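Local atomic coordinates of nudix Hydrolase, RenU (Mycolicibacterium smegmatis, PDB entry 6UUF), a protein that probably hydrolyses nucleoside diphosphate-linked substrates, with NADH a likely one, in a magnesium-dependent manner as a member of the Nudix hydrolase family. Residues L40-A45 with A127-V132; T53-G58 with P141-F146. The protein carries 3 engineered substitutions. All coordinates share one frame; numbering follows the deposited sequence.

Contact 1: residues L40-A45 with A127-V132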
ATOM      1  N   LEU A  40       4.861   7.025  -3.036  1.00 30.05           N
ATOM      2  CA  LEU A  40       6.020   6.334  -2.511  1.00 27.18           C
ATOM      3  C   LEU A  40       5.858   4.881  -2.799  1.00 27.76           C
ATOM      4  O   LEU A  40       4.932   4.284  -2.308  1.00 28.35           O
ATOM      5  CB  LEU A  40       6.164   6.574  -1.012  1.00 27.12           C
ATOM      6  CG  LEU A  40       7.289   5.756  -0.386  1.00 28.80           C
ATOM      7  CD1 LEU A  40       8.614   6.251  -0.929  1.00 28.38           C
ATOM      8  CD2 LEU A  40       7.256   5.842   1.119  1.00 30.70           C
ATOM      9  N   LEU A  41       6.748   4.281  -3.579  1.00 25.79           N
ATOM     10  CA  LEU A  41       6.615   2.861  -3.834  1.00 29.03           C
ATOM     11  C   LEU A  41       7.808   2.102  -3.303  1.00 29.68           C
ATOM     12  O   LEU A  41       8.914   2.635  -3.184  1.00 28.75           O
ATOM     13  CB  LEU A  41       6.436   2.537  -5.319  1.00 30.08           C
ATOM     14  CG  LEU A  41       5.298   3.244  -6.030  1.00 33.11           C
ATOM     15  CD1 LEU A  41       5.282   2.951  -7.532  1.00 39.15           C
ATOM     16  CD2 LEU A  41       4.014   2.827  -5.390  1.00 33.41           C
ATOM     17  N   GLN A  42       7.537   0.836  -3.056  1.00 31.22           N
ATOM     18  CA  GLN A  42       8.481  -0.107  -2.543  1.00 36.10           C
ATOM     19  C   GLN A  42       8.818  -1.145  -3.619  1.00 36.09           C
ATOM     20  O   GLN A  42       7.917  -1.751  -4.208  1.00 31.82           O
ATOM     21  CB  GLN A  42       7.884  -0.803  -1.333  1.00 35.74           C
ATOM     22  CG  GLN A  42       8.880  -1.650  -0.571  1.00 39.83           C
ATOM     23  CD  GLN A  42       8.187  -2.512   0.446  1.00 41.76           C
ATOM     24  OE1 GLN A  42       7.218  -3.199   0.123  1.00 44.36           O
ATOM     25  NE2 GLN A  42       8.688  -2.502   1.671  1.00 43.91           N
ATOM     26  N   HIS A  43      10.123  -1.298  -3.864  1.00 37.77           N
ATOM     27  CA  HIS A  43      10.654  -2.332  -4.748  1.00 40.12           C
ATOM     28  C   HIS A  43      10.876  -3.585  -3.914  1.00 42.48           C
ATOM     29  O   HIS A  43      11.625  -3.560  -2.926  1.00 41.47           O
ATOM     30  CB  HIS A  43      11.968  -1.887  -5.330  1.00 41.72           C
ATOM     31  CG  HIS A  43      12.494  -2.803  -6.391  1.00 52.84           C
ATOM     32  ND1 HIS A  43      11.737  -3.213  -7.468  1.00 59.94           N
ATOM     33  CD2 HIS A  43      13.712  -3.377  -6.551  1.00 59.75           C
ATOM     34  CE1 HIS A  43      12.462  -4.002  -8.244  1.00 62.46           C
ATOM     35  NE2 HIS A  43      13.664  -4.117  -7.709  1.00 61.89           N
ATOM     36  N   ARG A  44      10.258  -4.682  -4.310  1.00 40.94           N
ATOM     37  CA  ARG A  44      10.196  -5.829  -3.428  1.00 51.21           C
ATOM     38  C   ARG A  44      11.506  -6.618  -3.621  1.00 55.69           C
ATOM     39  O   ARG A  44      11.906  -6.905  -4.763  1.00 49.00           O
ATOM     40  CB  ARG A  44       8.943  -6.663  -3.721  1.00 57.69           C
ATOM     41  CG  ARG A  44       7.639  -5.843  -3.877  1.00 65.58           C
ATOM     42  CD  ARG A  44       6.913  -5.509  -2.598  1.00 69.30           C
ATOM     43  NE  ARG A  44       5.687  -6.305  -2.514  1.00 79.11           N
ATOM     44  CZ  ARG A  44       5.535  -7.450  -1.847  1.00 76.15           C
ATOM     45  NH1 ARG A  44       6.539  -7.998  -1.140  1.00 74.99           N
ATOM     46  NH2 ARG A  44       4.349  -8.062  -1.888  1.00 75.52           N
ATOM     47  N   ALA A  45      12.207  -6.894  -2.519  1.00 61.77           N
ATOM     48  CA  ALA A  45      13.438  -7.717  -2.576  1.00 71.17           C
ATOM     49  C   ALA A  45      13.077  -9.104  -3.147  1.00 65.83           C
ATOM     50  O   ALA A  45      12.081  -9.656  -2.709  1.00 66.95           O
ATOM     51  CB  ALA A  45      14.055  -7.847  -1.183  1.00 69.58           C
ATOM     52  N   ALA A 127      13.997  -3.162  -0.770  1.00 59.30           N
ATOM     53  CA  ALA A 127      15.192  -3.200  -1.591  1.00 69.40           C
ATOM     54  C   ALA A 127      15.481  -1.764  -2.012  1.00 66.73           C
ATOM     55  O   ALA A 127      16.632  -1.311  -1.995  1.00 69.88           O
ATOM     56  CB  ALA A 127      14.987  -4.089  -2.816  1.00 70.47           C
ATOM     57  N   GLU A 128      14.410  -1.071  -2.387  1.00 53.17           N
ATOM     58  CA  GLU A 128      14.423   0.361  -2.561  1.00 50.84           C
ATOM     59  C   GLU A 128      12.997   0.897  -2.248  1.00 38.19           C
ATOM     60  O   GLU A 128      11.977   0.179  -2.301  1.00 36.55           O
ATOM     61  CB  GLU A 128      14.910   0.718  -3.993  1.00 57.58           C
ATOM     62  CG  GLU A 128      15.331   2.181  -4.202  1.00 61.91           C
ATOM     63  CD  GLU A 128      15.322   2.632  -5.667  1.00 63.58           C
ATOM     64  OE1 GLU A 128      15.499   1.792  -6.577  1.00 60.60           O
ATOM     65  OE2 GLU A 128      15.142   3.847  -5.909  1.00 62.34           O
ATOM     66  N   LEU A 129      12.976   2.139  -1.818  1.00 38.41           N
ATOM     67  CA  LEU A 129      11.789   2.960  -1.811  1.00 37.75           C
ATOM     68  C   LEU A 129      12.060   4.140  -2.713  1.00 37.45           C
ATOM     69  O   LEU A 129      13.143   4.734  -2.680  1.00 37.23           O
ATOM     70  CB  LEU A 129      11.515   3.458  -0.426  1.00 40.14           C
ATOM     71  CG  LEU A 129      11.071   2.361   0.512  1.00 40.66           C
ATOM     72  CD1 LEU A 129      11.585   2.695   1.908  1.00 41.20           C
ATOM     73  CD2 LEU A 129       9.553   2.239   0.413  1.00 39.05           C
ATOM     74  N   ARG A 130      11.056   4.495  -3.502  1.00 35.97           N
ATOM     75  CA  ARG A 130      11.215   5.553  -4.445  1.00 37.80           C
ATOM     76  C   ARG A 130       9.911   6.343  -4.624  1.00 35.79           C
ATOM     77  O   ARG A 130       8.797   5.773  -4.749  1.00 30.88           O
ATOM     78  CB  ARG A 130      11.659   4.939  -5.765  1.00 40.34           C
ATOM     79  CG  ARG A 130      12.361   5.938  -6.655  1.00 45.96           C
ATOM     80  CD  ARG A 130      12.429   5.404  -8.070  1.00 49.17           C
ATOM     81  NE  ARG A 130      13.514   4.436  -8.270  1.00 49.89           N
ATOM     82  CZ  ARG A 130      13.684   3.694  -9.371  1.00 45.97           C
ATOM     83  NH1 ARG A 130      12.824   3.740 -10.420  1.00 41.33           N
ATOM     84  NH2 ARG A 130      14.728   2.891  -9.418  1.00 42.66           N
ATOM     85  N   TRP A 131      10.073   7.658  -4.601  1.00 32.83           N
ATOM     86  CA  TRP A 131       9.011   8.562  -4.923  1.00 32.94           C
ATOM     87  C   TRP A 131       8.860   8.540  -6.416  1.00 33.37           C
ATOM     88  O   TRP A 131       9.849   8.702  -7.126  1.00 37.50           O
ATOM     89  CB  TRP A 131       9.341   9.943  -4.402  1.00 31.93           C
ATOM     90  CG  TRP A 131       9.169  10.043  -2.929  1.00 33.06           C
ATOM     91  CD1 TRP A 131      10.155  10.041  -1.970  1.00 32.65           C
ATOM     92  CD2 TRP A 131       7.930  10.142  -2.233  1.00 32.31           C
ATOM     93  NE1 TRP A 131       9.595  10.150  -0.728  1.00 32.01           N
ATOM     94  CE2 TRP A 131       8.239  10.217  -0.845  1.00 31.03           C
ATOM     95  CE3 TRP A 131       6.576  10.187  -2.646  1.00 32.45           C
ATOM     96  CZ2 TRP A 131       7.248  10.318   0.143  1.00 33.10           C
ATOM     97  CZ3 TRP A 131       5.589  10.308  -1.681  1.00 32.91           C
ATOM     98  CH2 TRP A 131       5.928  10.373  -0.287  1.00 34.66           C
ATOM     99  N   VAL A 132       7.649   8.302  -6.902  1.00 31.31           N
ATOM    100  CA  VAL A 132       7.406   8.114  -8.360  1.00 31.21           C
ATOM    101  C   VAL A 132       6.250   9.010  -8.767  1.00 30.66           C
ATOM    102  O   VAL A 132       5.195   8.982  -8.161  1.00 34.17           O
ATOM    103  CB  VAL A 132       7.050   6.662  -8.686  1.00 32.23           C
ATOM    104  CG1 VAL A 132       6.670   6.460 -10.160  1.00 32.09           C
ATOM    105  CG2 VAL A 132       8.221   5.760  -8.318  1.00 35.43           C
TER

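Contact 2: residues T53-G58 with P141-F146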
ATOM      1  N   THR A  53       9.239  -6.676  -8.182  1.00 47.77           N
ATOM      2  CA  THR A  53       8.171  -5.758  -8.611  1.00 44.30           C
ATOM      3  C   THR A  53       7.984  -4.657  -7.603  1.00 38.18           C
ATOM      4  O   THR A  53       8.508  -4.723  -6.498  1.00 35.77           O
ATOM      5  CB  THR A  53       6.844  -6.494  -8.809  1.00 41.91           C
ATOM      6  OG1 THR A  53       6.439  -7.056  -7.556  1.00 41.26           O
ATOM      7  CG2 THR A  53       6.983  -7.598  -9.885  1.00 41.17           C
ATOM      8  N   TRP A  54       7.197  -3.667  -8.005  1.00 38.29           N
ATOM      9  CA  TRP A  54       6.897  -2.481  -7.192  1.00 38.72           C
ATOM     10  C   TRP A  54       5.483  -2.557  -6.659  1.00 35.24           C
ATOM     11  O   TRP A  54       4.563  -2.956  -7.375  1.00 37.86           O
ATOM     12  CB  TRP A  54       7.045  -1.209  -8.038  1.00 36.34           C
ATOM     13  CG  TRP A  54       8.431  -0.940  -8.483  1.00 34.36           C
ATOM     14  CD1 TRP A  54       9.064  -1.454  -9.592  1.00 36.07           C
ATOM     15  CD2 TRP A  54       9.389  -0.138  -7.808  1.00 33.53           C
ATOM     16  NE1 TRP A  54      10.349  -0.979  -9.651  1.00 36.18           N
ATOM     17  CE2 TRP A  54      10.574  -0.169  -8.572  1.00 32.23           C
ATOM     18  CE3 TRP A  54       9.362   0.610  -6.626  1.00 33.30           C
ATOM     19  CZ2 TRP A  54      11.722   0.528  -8.201  1.00 35.67           C
ATOM     20  CZ3 TRP A  54      10.497   1.327  -6.259  1.00 32.80           C
ATOM     21  CH2 TRP A  54      11.668   1.281  -7.045  1.00 37.63           C
ATOM     22  N   ALA A  55       5.299  -2.165  -5.413  1.00 33.27           N
ATOM     23  CA  ALA A  55       3.933  -2.155  -4.810  1.00 33.71           C
ATOM     24  C   ALA A  55       3.951  -1.186  -3.658  1.00 31.62           C
ATOM     25  O   ALA A  55       4.917  -0.412  -3.541  1.00 30.74           O
ATOM     26  CB  ALA A  55       3.516  -3.550  -4.372  1.00 36.99           C
ATOM     27  N   LEU A  56       2.893  -1.185  -2.844  1.00 32.43           N
ATOM     28  CA  LEU A  56       2.816  -0.265  -1.710  1.00 31.87           C
ATOM     29  C   LEU A  56       3.439  -0.960  -0.527  1.00 30.03           C
ATOM     30  O   LEU A  56       3.329  -2.174  -0.435  1.00 27.94           O
ATOM     31  CB  LEU A  56       1.401   0.087  -1.412  1.00 32.66           C
ATOM     32  CG  LEU A  56       0.580   0.575  -2.621  1.00 37.13           C
ATOM     33  CD1 LEU A  56      -0.873   0.723  -2.220  1.00 34.19           C
ATOM     34  CD2 LEU A  56       1.123   1.885  -3.161  1.00 37.91           C
ATOM     35  N   PRO A  57       4.090  -0.202   0.378  1.00 29.58           N
ATOM     36  CA  PRO A  57       4.460  -0.798   1.657  1.00 31.29           C
ATOM     37  C   PRO A  57       3.190  -1.157   2.401  1.00 34.19           C
ATOM     38  O   PRO A  57       2.234  -0.357   2.415  1.00 32.32           O
ATOM     39  CB  PRO A  57       5.185   0.312   2.409  1.00 32.26           C
ATOM     40  CG  PRO A  57       5.067   1.539   1.587  1.00 33.20           C
ATOM     41  CD  PRO A  57       4.199   1.258   0.401  1.00 31.42           C
ATOM     42  N   GLY A  58       3.135  -2.384   2.892  1.00 31.64           N
ATOM     43  CA  GLY A  58       1.918  -2.867   3.522  1.00 34.59           C
ATOM     44  C   GLY A  58       2.207  -4.094   4.359  1.00 34.61           C
ATOM     45  O   GLY A  58       3.308  -4.590   4.375  1.00 31.48           O
ATOM     46  N   PRO A 141       7.475  -2.118 -13.512  1.00 36.18           N
ATOM     47  CA  PRO A 141       7.013  -3.495 -13.328  1.00 35.41           C
ATOM     48  C   PRO A 141       6.314  -3.617 -11.991  1.00 33.17           C
ATOM     49  O   PRO A 141       6.960  -3.620 -10.947  1.00 36.82           O
ATOM     50  CB  PRO A 141       8.320  -4.323 -13.374  1.00 34.80           C
ATOM     51  CG  PRO A 141       9.393  -3.374 -12.940  1.00 35.26           C
ATOM     52  CD  PRO A 141       8.944  -1.989 -13.295  1.00 36.15           C
ATOM     53  N   LEU A 142       4.994  -3.623 -12.023  1.00 34.76           N
ATOM     54  CA  LEU A 142       4.194  -3.535 -10.812  1.00 34.75           C
ATOM     55  C   LEU A 142       3.837  -4.917 -10.311  1.00 37.54           C
ATOM     56  O   LEU A 142       3.671  -5.864 -11.096  1.00 36.43           O
ATOM     57  CB  LEU A 142       2.904  -2.735 -11.061  1.00 34.80           C
ATOM     58  CG  LEU A 142       3.052  -1.248 -11.402  1.00 32.31           C
ATOM     59  CD1 LEU A 142       1.691  -0.582 -11.565  1.00 34.00           C
ATOM     60  CD2 LEU A 142       3.891  -0.511 -10.365  1.00 33.45           C
ATOM     61  N   HIS A 143       3.694  -5.027  -8.992  1.00 41.37           N
ATOM     62  CA  HIS A 143       3.071  -6.206  -8.400  1.00 41.75           C
ATOM     63  C   HIS A 143       1.709  -6.431  -9.125  1.00 38.42           C
ATOM     64  O   HIS A 143       0.934  -5.495  -9.255  1.00 39.00           O
ATOM     65  CB  HIS A 143       2.865  -5.971  -6.901  1.00 48.38           C
ATOM     66  CG  HIS A 143       2.288  -7.154  -6.195  1.00 54.86           C
ATOM     67  ND1 HIS A 143       0.978  -7.542  -6.351  1.00 53.76           N
ATOM     68  CD2 HIS A 143       2.853  -8.067  -5.375  1.00 60.78           C
ATOM     69  CE1 HIS A 143       0.749  -8.628  -5.642  1.00 57.48           C
ATOM     70  NE2 HIS A 143       1.876  -8.975  -5.048  1.00 64.46           N
ATOM     71  N   PRO A 144       1.437  -7.640  -9.635  1.00 40.04           N
ATOM     72  CA  PRO A 144       0.236  -7.808 -10.490  1.00 38.73           C
ATOM     73  C   PRO A 144      -1.090  -7.481  -9.826  1.00 38.14           C
ATOM     74  O   PRO A 144      -2.021  -7.149 -10.530  1.00 38.82           O
ATOM     75  CB  PRO A 144       0.259  -9.298 -10.869  1.00 42.24           C
ATOM     76  CG  PRO A 144       1.244  -9.941  -9.947  1.00 45.33           C
ATOM     77  CD  PRO A 144       2.256  -8.864  -9.612  1.00 42.60           C
ATOM     78  N   GLY A 145      -1.195  -7.690  -8.506  1.00 39.12           N
ATOM     79  CA  GLY A 145      -2.338  -7.221  -7.677  1.00 39.27           C
ATOM     80  C   GLY A 145      -2.512  -5.709  -7.635  1.00 38.73           C
ATOM     81  O   GLY A 145      -3.584  -5.167  -7.881  1.00 39.51           O
ATOM     82  N   PHE A 146      -1.415  -5.023  -7.368  1.00 38.52           N
ATOM     83  CA  PHE A 146      -1.389  -3.583  -7.435  1.00 38.77           C
ATOM     84  C   PHE A 146      -1.720  -3.051  -8.838  1.00 34.98           C
ATOM     85  O   PHE A 146      -2.549  -2.180  -8.989  1.00 33.57           O
ATOM     86  CB  PHE A 146      -0.013  -3.106  -7.010  1.00 37.13           C
ATOM     87  CG  PHE A 146       0.110  -1.660  -6.957  1.00 33.33           C
ATOM     88  CD1 PHE A 146      -0.796  -0.900  -6.225  1.00 32.69           C
ATOM     89  CD2 PHE A 146       1.136  -1.022  -7.635  1.00 37.87           C
ATOM     90  CE1 PHE A 146      -0.660   0.469  -6.138  1.00 35.95           C
ATOM     91  CE2 PHE A 146       1.277   0.369  -7.555  1.00 36.89           C
ATOM     92  CZ  PHE A 146       0.372   1.120  -6.814  1.00 35.87           C
TER

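Contact 1: residues L40-A45 with A127-V132
Leu41 and Arg130 form an antiparallel hydrogen-bonded pair and illustrate how two strands distant in sequence are joined. Leu41 N donates to Arg130 O over 2.8 Å in an almost straight bond (178°), and Arg130 N returns a bond to Leu41 O. Further along, His43 N donates to Glu128 O, and Ala127 N, where the chain turns a corner, adds a longer bond of 3.2 Å to His43 O. Leu129 CA also directs its hydrogen at Leu41 O, 3.2 Å away.

Apolar contacts occupy both faces. On one, Leu40 CB sits over the six-membered ring of Trp131 in a CH-pi contact, 3.8 Å from the ring centroid and 8° off its normal. Leu40 CG is anti to its backbone N (chi1 174°), and beyond it CD1 meets Leu129 CB at 4.1 Å. Leu129 CD2 leans toward Gln42 CB. On the other face Leu41 CD1 touches Val132 CG2, the two side chains crossing at about a right angle.

That second face also carries a salt bridge within 127-132. Arg130 grips Glu128 side-on: NE meets Glu128 OE2 at 2.9 Å in the guanidinium plane, while Arg130 NH2 donates to the syn lone pair of Glu128 OE1, which lies out of that plane.

In the mixed sheet of the Nudix domain, strand 37-44 pairs with 126-133 and 54-60, and with 23-31 near Leu40. Gln42 touches Ala78, probably an engineered position, and Leu129 touches Ala79 of helix 67-79, with Gln42 NE2 bonded to Ser126 OG; Trp131 NE1 donates to Leu118 O, and Trp54 packs against Leu41, Glu128 and Arg130.

Contact 2: residues T53-G58 with P141-F146
The first torsion of Phe146 sets CG anti to its backbone N (chi1 -176°), and Leu56 CG stands anti to its carbonyl carbon. Phe146 CE1 lies 3.7 Å from Leu56 CG and equally near the CD2 branch, the two side chains crossing at about a right angle. Trp54 CG, anti to its own carbonyl carbon (chi1 -66°), lies beside its backbone N, the side on which Pro141 approaches. Pro141 O lies in the plane of the indole, at its edge, 3.3 Å from Trp54 CD1, and the proline ring runs alongside with Pro141 CD 3.7 Å from Trp54 CD1.

The backbones are bridged once, at Trp54 and Leu142. Trp54 N donates to Pro141 O over 3.0 Å, and His143 N donates to Trp54 O over 2.8 Å in a nearly straight bond (178°). Other side chains pack around this bridge. Ala55 CB rests 3.6 Å from His143 CB, Leu142 CD2 approaches Trp54 CB, and Thr53 CB packs on the backbone at His143 while its OG1 is bonded to Gln50 O.

Phe146 also takes Leu142 CD2 at its ring edge, in plane, and meets the ring of Trp150. An alanine here would keep CB near Ala55 but would probably open a gap beside Leu56 and deprive Leu142 CD2 and Trp150 of their aromatic neighbour.

His143 is the N-cap of helix 144-158, its ND1 accepting a weak bond from Gly145 N. The chemistry implies a division of labour: both polar backbone atoms of Trp54 are satisfied by the loop, which fixes the start of the helix against the strand, while Leu56, Phe146 and Leu142 supply apolar contacts.

Overall arrangement
Contacts 1 and 2, their centres about 9 Å apart, touch directly, because strands 37-44 and 54-60 are neighbours in one sheet. Arg44 N lies 2.8 Å from Thr53 O and Gln42 O 2.9 Å from Ala55 N, both probable hydrogen bonds. Trp54 serves both contacts: its backbone and one ring edge meet 141-146, and its ring also packs on His43 and Leu41. The segments alternate along the chain. Strand 54-60 leads to helix 67-79, probably the Nudix-box helix; relatives bind magnesium through its glutamates, but alanines stand at those places in this chain, probably the engineered substitutions, so the site is unlikely to be intact here. Contact 1 lies against that helix, whereas contact 2 attaches helix 144-158.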